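Local structure of cytokinesis protein 2 (Saccharomyces cerevisiae, 4WPE) at residues C14-N19 and E211-S216; I25-I30 and A120-L125; R56-I61 and K90-S95; F82-S87 and D253-H258. The protein acts in cytokinesis, where it rearranges the cytoskeleton as a ring with the septins and later the medial actin ring, and is represented here by its F-BAR domain. All blocks are in the same frame, centred on the assembly; numbering follows the deposited sequence.

In the fold
From the N terminus, the loop after helix 11-14 packs at once on helix 170-259, and contact 1 thereby closes a long loop of almost wholly helical chain. Nested inside it is contact 2, which sets helix 21-35 against helix 76-162. Nested in turn within both is contact 3, between helix 37-71 and the early part of helix 76-162. Contact 4 joins that same part of helix 76-162 to the far end of helix 170-259 and crosses the other three. Contacts 1 and 2 touch through F15 and L26, whereas contacts 1 and 4 lie about 65 Å apart between centres. All four lie in the elongated F-BAR bundle and reach the second subunit.

Contact 1. Residues C14-N19 and E211-S216; sequences CFWDPN and EWAQLS
F15 and W16 run past helix 170-259 in a non-helical backbone, part of the loop that leads to helix 21-35. The CA atoms of W16 and W212 are 9.0 Å apart, too far for backbones to meet, so side chains bridge the distance. One backbone group still takes part: the indole NE1 of W212 gives a weak, bent hydrogen bond to F15 O (3.4 Å, 141° at the hydrogen).

Next to NE1 in the five-membered ring of W212, CD1 turns its edge to W16. It is directed at a face of the W16 six-membered ring, 3.4 Å from CZ3 and off-centre toward the rim, in a T-shaped pair with planes at 89°. W212 reaches out because its CG stands anti to the backbone N (chi1 179°), extending the indole toward the loop. Tryptophan suits both places, offering a broad face in one and a C-H beside an N-H in the other.

In this F-BAR domain the loop lies against both helix 170-259 and the second subunit: W16 also forms backbone hydrogen bonds to that subunit and packs on R279 of the same chain, while its own NE1 is bonded to E12 O.

Beyond W212 the small A213 lets the outer rim of W16 come close to the helix, with W16 CH2 4.1 Å from A213 CB. One turn on, S216 places its CB over a face of the W212 ring, and its OG turns back to W212 O (2.7 Å), which satisfies the hydroxyl within the helix.

Contact 2. Residues I25-I30 and A120-L125; sequences ILLGHI and ARYTTL
Y122 packs its ring on the aliphatic chains of L27 and I30. The two short helical segments run in roughly opposite senses, and the CA atoms of I30 and Y122 are 7.9 Å apart, a gap that the phenol ring fills. A chi1 of 168° keeps the tyrosine side chain extended, straight toward helix 21-35. Methyl CG2 of I30 lies 3.5 Å from Y122 CD1, coming in obliquely to the ring. Nearer the hydroxyl end of the ring, L27 CD2 is 4.1 Å from Y122 CE1. Branched aliphatic chains suit both positions, since each can turn a methyl to the ring while serving other neighbours: I30 also packs on Y11, and L27 on S126 and I129.

The polar side of the contact is a single approach, Y122 OH to L27 O at 3.2 Å. Tyrosine can thus lay a carbon ring along apolar chains while its hydroxyl ends beside a backbone carbonyl. An alanine in place of Y122 would probably open a gap between the helices, leaving the methyls of L27 and I30 without the ring they pack on.

Salt bridges flank the pair: R121 meets E218 and E221 of helix 170-259. H29 of segment 25-30 stacks with F271 of the second subunit. This layering, a short N-terminal helix laid on the long core helices and covered by the partner chain, belongs to the dimeric helical bundle of an F-BAR domain.

Contact 3. Residues R56-I61 and K90-S95; sequences RRLGAI and KARAQS
R92 is the first residue of segment 90-95 to meet L58, whose helix runs nearly antiparallel to its own, with axes 8.7 Å apart and crossing at -160°. The arginine chain bends at chi3 (-56°), which brings its guanidinium back beside the leucine. Methyl CD2 of L58 then sits over one face of that group, off-centre, 3.6 Å from R92 NH2. The two side chains meet at about a right angle. A guanidinium suits this place because its flat faces accept apolar cover while its rim of N-H groups bonds elsewhere: to E89 and E248 as salt bridges, and to Y54 OH.

A93 comes next, with its CA only 5.9 Å from that of L58. Its small methyl permits this approach, and A93 CB packs 3.8 Å from L58 CD2. The same leucine methyl also lies over the helix backbone, 3.6 Å from A93 N. Beside it G59 presents its bare backbone, its N 4.3 Å from A93 CB; a methyl there would still fit, so this contact does not itself demand a glycine. With only an alanine's methyl at L58, the space above A93 is likely to open and one face of the R92 guanidinium to lose its apolar cover.

L58 packs on L50 of the second subunit as well, so the leucine also takes part in the contact between subunits. Across the two segments the contact is purely van der Waals in character, while the charge of R92 is probably offset by E89 and E248, although R47 of the second subunit, of like charge, lies close.

Contact 4. Residues F82-S87 and D253-H258; sequences FNVVLS and DMLTNH
V84 and V85 meet L255 in an apolar contact between two long antiparallel helices, near the start of helix 76-162 and the end of helix 170-259, a pairing that belongs to the elongated helical bundle of the F-BAR domain. The segment axes run at 173° to each other and come within 9.9 Å, and the CA atoms of V84 and L255 are 6.5 Å apart.

Methyl CD1 of L255 touches both valines, consecutive residues of the facing helix, 3.8 Å from V84 CG1 and 3.7 Å from V85 CG2. A chi1 of -176° turns the L255 branch away from its own N and across to the valines. Valine suits the receiving side: it is short and branched at CB, so its methyls stay close to the helix surface and have little freedom to move.

The other methyl of V84, CG2, faces H258 one turn beyond L255, at 4.4 Å from CD2 and oblique to the imidazole. The histidine ring also meets F262 and packs on K77 and T81. Toward the opposite end, M254, present as selenomethionine, reaches V88. S87 settles its own hydroxyl within the helix by bonding back to V84 O (3.2 Å), with the donor tilted 22° from the carbonyl plane.

Helix 37-71 borders segment 82-87 through I69, T62 and D66, which touch F82 and L86, while M40 of the second subunit packs against F82 and V85, and M242 of that subunit against D253.

Contact 1. Residues C14-N19 and E211-S216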
loop_
_atom_site.group_PDB
_atom_site.type_symbol
_atom_site.label_atom_id
_atom_site.label_comp_id
_atom_site.label_asym_id
_atom_site.label_seq_id
_atom_site.Cartn_x
_atom_site.Cartn_y
_atom_site.Cartn_z
ATOM N N CYS A 14 -25.981 -7.571 39.185
ATOM C CA CYS A 14 -25.986 -6.157 39.545
ATOM C C CYS A 14 -27.088 -5.304 38.919
ATOM O O CYS A 14 -27.083 -4.083 39.076
ATOM C CB CYS A 14 -24.636 -5.545 39.180
ATOM S SG CYS A 14 -23.238 -6.353 39.975
ATOM N N PHE A 15 -28.035 -5.921 38.221
ATOM C CA PHE A 15 -29.047 -5.128 37.529
ATOM C C PHE A 15 -30.469 -5.459 37.961
ATOM O O PHE A 15 -31.338 -5.723 37.131
ATOM C CB PHE A 15 -28.891 -5.297 36.019
ATOM C CG PHE A 15 -27.600 -4.744 35.492
ATOM C CD1 PHE A 15 -27.525 -3.436 35.044
ATOM C CD2 PHE A 15 -26.455 -5.521 35.471
ATOM C CE1 PHE A 15 -26.338 -2.919 34.571
ATOM C CE2 PHE A 15 -25.264 -5.009 34.996
ATOM C CZ PHE A 15 -25.206 -3.706 34.546
ATOM N N TRP A 16 -30.698 -5.416 39.270
ATOM C CA TRP A 16 -32.020 -5.659 39.835
ATOM C C TRP A 16 -32.632 -4.369 40.386
ATOM O O TRP A 16 -32.310 -3.946 41.497
ATOM C CB TRP A 16 -31.943 -6.710 40.943
ATOM C CG TRP A 16 -31.481 -8.067 40.498
ATOM C CD1 TRP A 16 -30.205 -8.555 40.540
ATOM C CD2 TRP A 16 -32.292 -9.120 39.969
ATOM N NE1 TRP A 16 -30.172 -9.843 40.061
ATOM C CE2 TRP A 16 -31.450 -10.216 39.702
ATOM C CE3 TRP A 16 -33.659 -9.246 39.687
ATOM C CZ2 TRP A 16 -31.913 -11.417 39.173
ATOM C CZ3 TRP A 16 -34.125 -10.439 39.160
ATOM C CH2 TRP A 16 -33.254 -11.509 38.908
ATOM N N ASP A 17 -33.512 -3.751 39.605
ATOM C CA ASP A 17 -34.200 -2.533 40.025
ATOM C C ASP A 17 -35.710 -2.761 40.074
ATOM O O ASP A 17 -36.250 -3.501 39.250
ATOM C CB ASP A 17 -33.868 -1.372 39.081
ATOM N N PRO A 18 -36.395 -2.122 41.039
ATOM C CA PRO A 18 -37.844 -2.290 41.227
ATOM C C PRO A 18 -38.680 -1.611 40.142
ATOM O O PRO A 18 -39.909 -1.678 40.187
ATOM C CB PRO A 18 -38.095 -1.640 42.592
ATOM C CG PRO A 18 -37.024 -0.621 42.713
ATOM C CD PRO A 18 -35.814 -1.212 42.041
ATOM N N ASN A 19 -38.023 -0.961 39.187
ATOM C CA ASN A 19 -38.714 -0.401 38.031
ATOM C C ASN A 19 -38.117 -0.926 36.731
ATOM O O ASN A 19 -38.369 -0.379 35.655
ATOM C CB ASN A 19 -38.667 1.126 38.058
ATOM C CG ASN A 19 -39.545 1.716 39.145
ATOM O OD1 ASN A 19 -40.768 1.768 39.013
ATOM N ND2 ASN A 19 -38.922 2.167 40.227
ATOM N N GLU A 211 -37.049 -15.740 35.535
ATOM C CA GLU A 211 -36.654 -15.575 34.140
ATOM C C GLU A 211 -35.494 -14.604 33.967
ATOM O O GLU A 211 -34.533 -14.905 33.261
ATOM C CB GLU A 211 -37.842 -15.107 33.297
ATOM C CG GLU A 211 -38.877 -16.186 33.007
ATOM C CD GLU A 211 -38.356 -17.284 32.092
ATOM O OE1 GLU A 211 -38.708 -17.277 30.892
ATOM O OE2 GLU A 211 -37.608 -18.164 32.572
ATOM N N TRP A 212 -35.580 -13.440 34.607
ATOM C CA TRP A 212 -34.550 -12.411 34.445
ATOM C C TRP A 212 -33.187 -12.879 34.947
ATOM O O TRP A 212 -32.151 -12.406 34.484
ATOM C CB TRP A 212 -34.947 -11.120 35.164
ATOM C CG TRP A 212 -33.903 -10.053 35.047
ATOM C CD1 TRP A 212 -33.153 -9.524 36.056
ATOM C CD2 TRP A 212 -33.468 -9.410 33.845
ATOM N NE1 TRP A 212 -32.290 -8.578 35.559
ATOM C CE2 TRP A 212 -32.464 -8.489 34.203
ATOM C CE3 TRP A 212 -33.837 -9.516 32.500
ATOM C CZ2 TRP A 212 -31.824 -7.680 33.266
ATOM C CZ3 TRP A 212 -33.200 -8.713 31.570
ATOM C CH2 TRP A 212 -32.205 -7.808 31.959
ATOM N N ALA A 213 -33.192 -13.809 35.894
ATOM C CA ALA A 213 -31.955 -14.395 36.390
ATOM C C ALA A 213 -31.262 -15.167 35.275
ATOM O O ALA A 213 -30.038 -15.310 35.269
ATOM C CB ALA A 213 -32.236 -15.306 37.579
ATOM N N GLN A 214 -32.060 -15.655 34.331
ATOM C CA GLN A 214 -31.560 -16.448 33.218
ATOM C C GLN A 214 -31.284 -15.598 31.985
ATOM O O GLN A 214 -30.281 -15.793 31.300
ATOM C CB GLN A 214 -32.556 -17.552 32.860
ATOM C CG GLN A 214 -32.650 -18.670 33.883
ATOM C CD GLN A 214 -33.559 -19.793 33.425
ATOM O OE1 GLN A 214 -34.536 -19.565 32.710
ATOM N NE2 GLN A 214 -33.240 -21.017 33.832
ATOM N N LEU A 215 -32.177 -14.658 31.702
ATOM C CA LEU A 215 -32.084 -13.883 30.470
ATOM C C LEU A 215 -30.989 -12.820 30.540
ATOM O O LEU A 215 -30.446 -12.412 29.514
ATOM C CB LEU A 215 -33.436 -13.243 30.137
ATOM C CG LEU A 215 -34.409 -14.132 29.349
ATOM C CD1 LEU A 215 -34.737 -15.430 30.077
ATOM C CD2 LEU A 215 -35.685 -13.380 29.013
ATOM N N SER A 216 -30.656 -12.382 31.749
ATOM C CA SER A 216 -29.537 -11.467 31.930
ATOM C C SER A 216 -28.232 -12.205 31.681
ATOM O O SER A 216 -27.241 -11.609 31.264
ATOM C CB SER A 216 -29.542 -10.862 33.331
ATOM O OG SER A 216 -29.477 -11.880 34.310
#

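Contact 2. Residues I25-I30 and A120-L125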
loop_
_atom_site.group_PDB
_atom_site.type_symbol
_atom_site.label_atom_id
_atom_site.label_comp_id
_atom_site.label_asym_id
_atom_site.label_seq_id
_atom_site.Cartn_x
_atom_site.Cartn_y
_atom_site.Cartn_z
ATOM N N ILE A 25 -31.132 -0.641 30.436
ATOM C CA ILE A 25 -29.722 -0.277 30.381
ATOM C C ILE A 25 -28.908 -1.371 29.685
ATOM O O ILE A 25 -28.087 -1.084 28.814
ATOM C CB ILE A 25 -29.159 -0.013 31.792
ATOM C CG1 ILE A 25 -29.674 1.327 32.317
ATOM C CG2 ILE A 25 -27.641 -0.008 31.781
ATOM C CD1 ILE A 25 -29.980 1.328 33.796
ATOM N N LEU A 26 -29.154 -2.624 30.057
ATOM C CA LEU A 26 -28.473 -3.754 29.430
ATOM C C LEU A 26 -28.907 -3.955 27.982
ATOM O O LEU A 26 -28.077 -4.212 27.111
ATOM C CB LEU A 26 -28.719 -5.040 30.219
ATOM C CG LEU A 26 -28.018 -5.141 31.572
ATOM C CD1 LEU A 26 -28.234 -6.519 32.178
ATOM C CD2 LEU A 26 -26.539 -4.834 31.430
ATOM N N LEU A 27 -30.208 -3.851 27.731
ATOM C CA LEU A 27 -30.730 -3.990 26.376
ATOM C C LEU A 27 -30.191 -2.882 25.479
ATOM O O LEU A 27 -29.922 -3.101 24.297
ATOM C CB LEU A 27 -32.259 -3.973 26.377
ATOM C CG LEU A 27 -32.935 -5.220 26.949
ATOM C CD1 LEU A 27 -34.448 -5.096 26.874
ATOM C CD2 LEU A 27 -32.459 -6.457 26.211
ATOM N N GLY A 28 -30.026 -1.695 26.052
ATOM C CA GLY A 28 -29.473 -0.571 25.322
ATOM C C GLY A 28 -28.008 -0.790 24.999
ATOM O O GLY A 28 -27.555 -0.484 23.894
ATOM N N HIS A 29 -27.274 -1.337 25.964
ATOM C CA HIS A 29 -25.841 -1.557 25.810
ATOM C C HIS A 29 -25.517 -2.605 24.742
ATOM O O HIS A 29 -24.639 -2.396 23.903
ATOM C CB HIS A 29 -25.217 -1.973 27.143
ATOM C CG HIS A 29 -23.740 -2.168 27.083
ATOM N ND1 HIS A 29 -22.881 -1.222 26.534
ATOM C CD2 HIS A 29 -22.946 -3.183 27.486
ATOM C CE1 HIS A 29 -21.648 -1.655 26.611
ATOM N NE2 HIS A 29 -21.651 -2.852 27.189
ATOM N N ILE A 30 -26.221 -3.733 24.786
ATOM C CA ILE A 30 -26.005 -4.806 23.823
ATOM C C ILE A 30 -26.374 -4.340 22.414
ATOM O O ILE A 30 -25.672 -4.637 21.446
ATOM C CB ILE A 30 -26.814 -6.075 24.199
ATOM C CG1 ILE A 30 -26.003 -6.968 25.140
ATOM C CG2 ILE A 30 -27.195 -6.877 22.963
ATOM C CD1 ILE A 30 -25.886 -6.451 26.557
ATOM N N ALA A 120 -30.083 -10.926 15.260
ATOM C CA ALA A 120 -31.226 -11.830 15.235
ATOM C C ALA A 120 -31.557 -12.326 16.639
ATOM O O ALA A 120 -32.720 -12.342 17.041
ATOM C CB ALA A 120 -30.959 -13.005 14.307
ATOM N N ARG A 121 -30.531 -12.722 17.385
ATOM C CA ARG A 121 -30.732 -13.214 18.741
ATOM C C ARG A 121 -31.228 -12.096 19.647
ATOM O O ARG A 121 -32.114 -12.306 20.477
ATOM C CB ARG A 121 -29.444 -13.809 19.312
ATOM C CG ARG A 121 -29.595 -14.284 20.748
ATOM C CD ARG A 121 -28.335 -14.935 21.293
ATOM N NE ARG A 121 -28.604 -15.619 22.555
ATOM C CZ ARG A 121 -27.671 -16.172 23.324
ATOM N NH1 ARG A 121 -26.397 -16.120 22.964
ATOM N NH2 ARG A 121 -28.013 -16.775 24.457
ATOM N N TYR A 122 -30.653 -10.909 19.484
ATOM C CA TYR A 122 -31.043 -9.760 20.291
ATOM C C TYR A 122 -32.514 -9.410 20.093
ATOM O O TYR A 122 -33.220 -9.102 21.053
ATOM C CB TYR A 122 -30.175 -8.543 19.966
ATOM C CG TYR A 122 -30.725 -7.266 20.555
ATOM C CD1 TYR A 122 -30.556 -6.975 21.902
ATOM C CD2 TYR A 122 -31.431 -6.363 19.773
ATOM C CE1 TYR A 122 -31.066 -5.814 22.453
ATOM C CE2 TYR A 122 -31.947 -5.199 20.315
ATOM C CZ TYR A 122 -31.761 -4.930 21.656
ATOM O OH TYR A 122 -32.268 -3.772 22.201
ATOM N N THR A 123 -32.963 -9.450 18.843
ATOM C CA THR A 123 -34.354 -9.155 18.514
ATOM C C THR A 123 -35.302 -10.127 19.215
ATOM O O THR A 123 -36.310 -9.716 19.789
ATOM C CB THR A 123 -34.586 -9.202 16.988
ATOM O OG1 THR A 123 -33.938 -8.080 16.375
ATOM C CG2 THR A 123 -36.071 -9.152 16.664
ATOM N N THR A 124 -34.958 -11.410 19.179
ATOM C CA THR A 124 -35.748 -12.440 19.842
ATOM C C THR A 124 -35.775 -12.241 21.358
ATOM O O THR A 124 -36.831 -12.337 21.985
ATOM C CB THR A 124 -35.208 -13.844 19.528
ATOM O OG1 THR A 124 -35.311 -14.089 18.120
ATOM C CG2 THR A 124 -35.995 -14.901 20.277
ATOM N N LEU A 125 -34.614 -11.955 21.939
ATOM C CA LEU A 125 -34.504 -11.730 23.378
ATOM C C LEU A 125 -35.357 -10.554 23.835
ATOM O O LEU A 125 -36.111 -10.666 24.799
ATOM C CB LEU A 125 -33.049 -11.492 23.778
ATOM C CG LEU A 125 -32.275 -12.702 24.297
ATOM C CD1 LEU A 125 -30.923 -12.275 24.843
ATOM C CD2 LEU A 125 -33.076 -13.423 25.362
#

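Contact 3. Residues R56-I61 and K90-S95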
loop_
_atom_site.group_PDB
_atom_site.type_symbol
_atom_site.label_atom_id
_atom_site.label_comp_id
_atom_site.label_asym_id
_atom_site.label_seq_id
_atom_site.Cartn_x
_atom_site.Cartn_y
_atom_site.Cartn_z
ATOM N N ARG A 56 -2.816 -4.884 -7.335
ATOM C CA ARG A 56 -3.076 -4.911 -8.769
ATOM C C ARG A 56 -2.311 -3.815 -9.498
ATOM O O ARG A 56 -1.774 -4.041 -10.582
ATOM C CB ARG A 56 -4.577 -4.785 -9.051
ATOM C CG ARG A 56 -5.377 -6.067 -8.802
ATOM C CD ARG A 56 -4.487 -7.309 -8.786
ATOM N NE ARG A 56 -5.256 -8.545 -8.892
ATOM C CZ ARG A 56 -5.467 -9.201 -10.029
ATOM N NH1 ARG A 56 -4.956 -8.746 -11.166
ATOM N NH2 ARG A 56 -6.183 -10.319 -10.029
ATOM N N ARG A 57 -2.247 -2.632 -8.899
ATOM C CA ARG A 57 -1.562 -1.508 -9.528
ATOM C C ARG A 57 -0.048 -1.632 -9.402
ATOM O O ARG A 57 0.691 -1.147 -10.258
ATOM C CB ARG A 57 -2.030 -0.185 -8.928
ATOM C CG ARG A 57 -1.606 1.018 -9.743
ATOM C CD ARG A 57 -2.163 2.303 -9.169
ATOM N NE ARG A 57 -1.391 3.461 -9.607
ATOM C CZ ARG A 57 -1.645 4.709 -9.232
ATOM N NH1 ARG A 57 -2.656 4.960 -8.413
ATOM N NH2 ARG A 57 -0.891 5.704 -9.678
ATOM N N LEU A 58 0.411 -2.277 -8.334
ATOM C CA LEU A 58 1.835 -2.539 -8.165
ATOM C C LEU A 58 2.292 -3.573 -9.184
ATOM O O LEU A 58 3.389 -3.475 -9.735
ATOM C CB LEU A 58 2.145 -3.023 -6.747
ATOM C CG LEU A 58 3.619 -3.298 -6.440
ATOM C CD1 LEU A 58 4.445 -2.035 -6.592
ATOM C CD2 LEU A 58 3.785 -3.887 -5.048
ATOM N N GLY A 59 1.440 -4.565 -9.429
ATOM C CA GLY A 59 1.723 -5.594 -10.415
ATOM C C GLY A 59 1.845 -5.006 -11.806
ATOM O O GLY A 59 2.718 -5.394 -12.584
ATOM N N ALA A 60 0.966 -4.056 -12.115
ATOM C CA ALA A 60 1.007 -3.354 -13.392
ATOM C C ALA A 60 2.287 -2.538 -13.524
ATOM O O ALA A 60 2.813 -2.368 -14.622
ATOM C CB ALA A 60 -0.211 -2.455 -13.544
ATOM N N ILE A 61 2.781 -2.030 -12.399
ATOM C CA ILE A 61 4.005 -1.238 -12.387
ATOM C C ILE A 61 5.226 -2.127 -12.609
ATOM O O ILE A 61 6.111 -1.788 -13.396
ATOM C CB ILE A 61 4.152 -0.452 -11.066
ATOM C CG1 ILE A 61 3.238 0.776 -11.086
ATOM C CG2 ILE A 61 5.586 -0.013 -10.848
ATOM C CD1 ILE A 61 3.191 1.535 -9.775
ATOM N N LYS A 90 7.292 -7.667 -6.953
ATOM C CA LYS A 90 6.177 -8.540 -7.315
ATOM C C LYS A 90 5.856 -9.483 -6.156
ATOM O O LYS A 90 4.749 -10.016 -6.071
ATOM C CB LYS A 90 6.474 -9.334 -8.590
ATOM C CG LYS A 90 7.767 -10.114 -8.571
ATOM C CD LYS A 90 7.864 -11.048 -9.767
ATOM C CE LYS A 90 7.758 -10.288 -11.079
ATOM N NZ LYS A 90 7.778 -11.207 -12.252
ATOM N N ALA A 91 6.821 -9.676 -5.262
ATOM C CA ALA A 91 6.592 -10.448 -4.045
ATOM C C ALA A 91 5.691 -9.677 -3.082
ATOM O O ALA A 91 4.800 -10.254 -2.455
ATOM C CB ALA A 91 7.909 -10.799 -3.374
ATOM N N ARG A 92 5.930 -8.372 -2.965
ATOM C CA ARG A 92 5.073 -7.510 -2.158
ATOM C C ARG A 92 3.662 -7.487 -2.725
ATOM O O ARG A 92 2.683 -7.586 -1.983
ATOM C CB ARG A 92 5.625 -6.085 -2.089
ATOM C CG ARG A 92 6.962 -5.961 -1.383
ATOM C CD ARG A 92 7.215 -4.533 -0.911
ATOM N NE ARG A 92 7.134 -3.551 -1.989
ATOM C CZ ARG A 92 6.125 -2.699 -2.157
ATOM N NH1 ARG A 92 5.097 -2.705 -1.318
ATOM N NH2 ARG A 92 6.144 -1.839 -3.166
ATOM N N ALA A 93 3.572 -7.351 -4.045
ATOM C CA ALA A 93 2.289 -7.342 -4.736
ATOM C C ALA A 93 1.472 -8.585 -4.390
ATOM O O ALA A 93 0.309 -8.482 -4.001
ATOM C CB ALA A 93 2.500 -7.241 -6.241
ATOM N N GLN A 94 2.092 -9.756 -4.513
ATOM C CA GLN A 94 1.433 -11.010 -4.167
ATOM C C GLN A 94 1.065 -11.049 -2.684
ATOM O O GLN A 94 0.041 -11.619 -2.301
ATOM C CB GLN A 94 2.326 -12.202 -4.518
ATOM N N SER A 95 1.899 -10.433 -1.853
ATOM C CA SER A 95 1.692 -10.452 -0.411
ATOM C C SER A 95 0.517 -9.570 -0.006
ATOM O O SER A 95 -0.272 -9.930 0.870
ATOM C CB SER A 95 2.959 -10.004 0.315
ATOM O OG SER A 95 2.766 -10.018 1.718
#

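Contact 4. Residues F82-S87 and D253-H258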
loop_
_atom_site.group_PDB
_atom_site.type_symbol
_atom_site.label_atom_id
_atom_site.label_comp_id
_atom_site.label_asym_id
_atom_site.label_seq_id
_atom_site.Cartn_x
_atom_site.Cartn_y
_atom_site.Cartn_z
ATOM N N PHE A 82 18.586 -4.849 -11.096
ATOM C CA PHE A 82 17.310 -4.371 -11.613
ATOM C C PHE A 82 16.271 -5.478 -11.510
ATOM O O PHE A 82 15.080 -5.214 -11.348
ATOM C CB PHE A 82 17.435 -3.899 -13.066
ATOM C CG PHE A 82 17.921 -2.479 -13.216
ATOM C CD1 PHE A 82 18.600 -1.845 -12.190
ATOM C CD2 PHE A 82 17.684 -1.776 -14.388
ATOM C CE1 PHE A 82 19.044 -0.542 -12.334
ATOM C CE2 PHE A 82 18.124 -0.472 -14.535
ATOM C CZ PHE A 82 18.804 0.145 -13.507
ATOM N N ASN A 83 16.732 -6.721 -11.601
ATOM C CA ASN A 83 15.839 -7.870 -11.544
ATOM C C ASN A 83 15.490 -8.261 -10.110
ATOM O O ASN A 83 14.428 -8.832 -9.857
ATOM C CB ASN A 83 16.456 -9.060 -12.281
ATOM C CG ASN A 83 16.416 -8.893 -13.792
ATOM O OD1 ASN A 83 15.448 -8.370 -14.346
ATOM N ND2 ASN A 83 17.470 -9.338 -14.464
ATOM N N VAL A 84 16.384 -7.955 -9.172
ATOM C CA VAL A 84 16.089 -8.163 -7.758
ATOM C C VAL A 84 14.980 -7.209 -7.339
ATOM O O VAL A 84 14.029 -7.607 -6.669
ATOM C CB VAL A 84 17.328 -7.952 -6.866
ATOM C CG1 VAL A 84 16.921 -7.814 -5.406
ATOM C CG2 VAL A 84 18.307 -9.100 -7.038
ATOM N N VAL A 85 15.104 -5.949 -7.749
ATOM C CA VAL A 85 14.058 -4.960 -7.513
ATOM C C VAL A 85 12.741 -5.449 -8.097
ATOM O O VAL A 85 11.690 -5.347 -7.467
ATOM C CB VAL A 85 14.413 -3.591 -8.131
ATOM C CG1 VAL A 85 13.267 -2.609 -7.948
ATOM C CG2 VAL A 85 15.687 -3.040 -7.513
ATOM N N LEU A 86 12.816 -5.999 -9.304
ATOM C CA LEU A 86 11.642 -6.516 -9.989
ATOM C C LEU A 86 11.001 -7.663 -9.218
ATOM O O LEU A 86 9.780 -7.711 -9.069
ATOM C CB LEU A 86 12.011 -6.969 -11.400
ATOM C CG LEU A 86 10.878 -7.524 -12.260
ATOM C CD1 LEU A 86 9.732 -6.529 -12.336
ATOM C CD2 LEU A 86 11.398 -7.850 -13.650
ATOM N N SER A 87 11.824 -8.582 -8.721
ATOM C CA SER A 87 11.307 -9.757 -8.021
ATOM C C SER A 87 10.829 -9.411 -6.610
ATOM O O SER A 87 9.834 -9.960 -6.131
ATOM C CB SER A 87 12.369 -10.859 -7.966
ATOM O OG SER A 87 13.220 -10.703 -6.846
ATOM N N ASP A 253 15.884 -6.362 2.707
ATOM C CA ASP A 253 17.169 -6.854 3.184
ATOM C C ASP A 253 17.932 -7.452 2.011
ATOM O O ASP A 253 19.120 -7.188 1.839
ATOM C CB ASP A 253 16.996 -7.893 4.295
ATOM C CG ASP A 253 16.809 -7.264 5.665
ATOM O OD1 ASP A 253 17.337 -6.153 5.893
ATOM O OD2 ASP A 253 16.141 -7.885 6.517
HETATM N N MSE A 254 17.237 -8.251 1.205
HETATM C CA MSE A 254 17.817 -8.840 0.000
HETATM C C MSE A 254 18.419 -7.771 -0.901
HETATM O O MSE A 254 19.569 -7.880 -1.332
HETATM C CB MSE A 254 16.764 -9.625 -0.788
HETATM C CG MSE A 254 16.336 -10.942 -0.175
HETATM SE SE MSE A 254 15.832 -12.216 -1.565
HETATM C CE MSE A 254 14.513 -11.137 -2.508
ATOM N N LEU A 255 17.626 -6.740 -1.179
ATOM C CA LEU A 255 18.038 -5.667 -2.074
ATOM C C LEU A 255 19.248 -4.929 -1.522
ATOM O O LEU A 255 20.196 -4.643 -2.251
ATOM C CB LEU A 255 16.885 -4.689 -2.304
ATOM C CG LEU A 255 17.177 -3.565 -3.298
ATOM C CD1 LEU A 255 17.667 -4.142 -4.614
ATOM C CD2 LEU A 255 15.945 -2.703 -3.517
ATOM N N THR A 256 19.211 -4.628 -0.229
ATOM C CA THR A 256 20.343 -4.003 0.439
ATOM C C THR A 256 21.590 -4.894 0.380
ATOM O O THR A 256 22.683 -4.413 0.077
ATOM C CB THR A 256 20.011 -3.676 1.910
ATOM O OG1 THR A 256 19.046 -2.615 1.962
ATOM C CG2 THR A 256 21.260 -3.246 2.660
ATOM N N ASN A 257 21.415 -6.188 0.650
ATOM C CA ASN A 257 22.533 -7.134 0.722
ATOM C C ASN A 257 23.324 -7.291 -0.569
ATOM O O ASN A 257 24.502 -7.657 -0.537
ATOM C CB ASN A 257 22.042 -8.523 1.160
ATOM C CG ASN A 257 21.656 -8.578 2.615
ATOM O OD1 ASN A 257 22.245 -7.891 3.449
ATOM N ND2 ASN A 257 20.668 -9.409 2.936
ATOM N N HIS A 258 22.663 -7.027 -1.694
ATOM C CA HIS A 258 23.249 -7.202 -3.018
ATOM C C HIS A 258 23.700 -5.894 -3.653
ATOM O O HIS A 258 24.537 -5.885 -4.565
ATOM C CB HIS A 258 22.252 -7.894 -3.946
ATOM C CG HIS A 258 22.514 -7.654 -5.396
ATOM N ND1 HIS A 258 23.407 -8.423 -6.122
ATOM C CD2 HIS A 258 21.990 -6.772 -6.282
ATOM C CE1 HIS A 258 23.443 -8.006 -7.366
ATOM N NE2 HIS A 258 22.579 -7.000 -7.494
#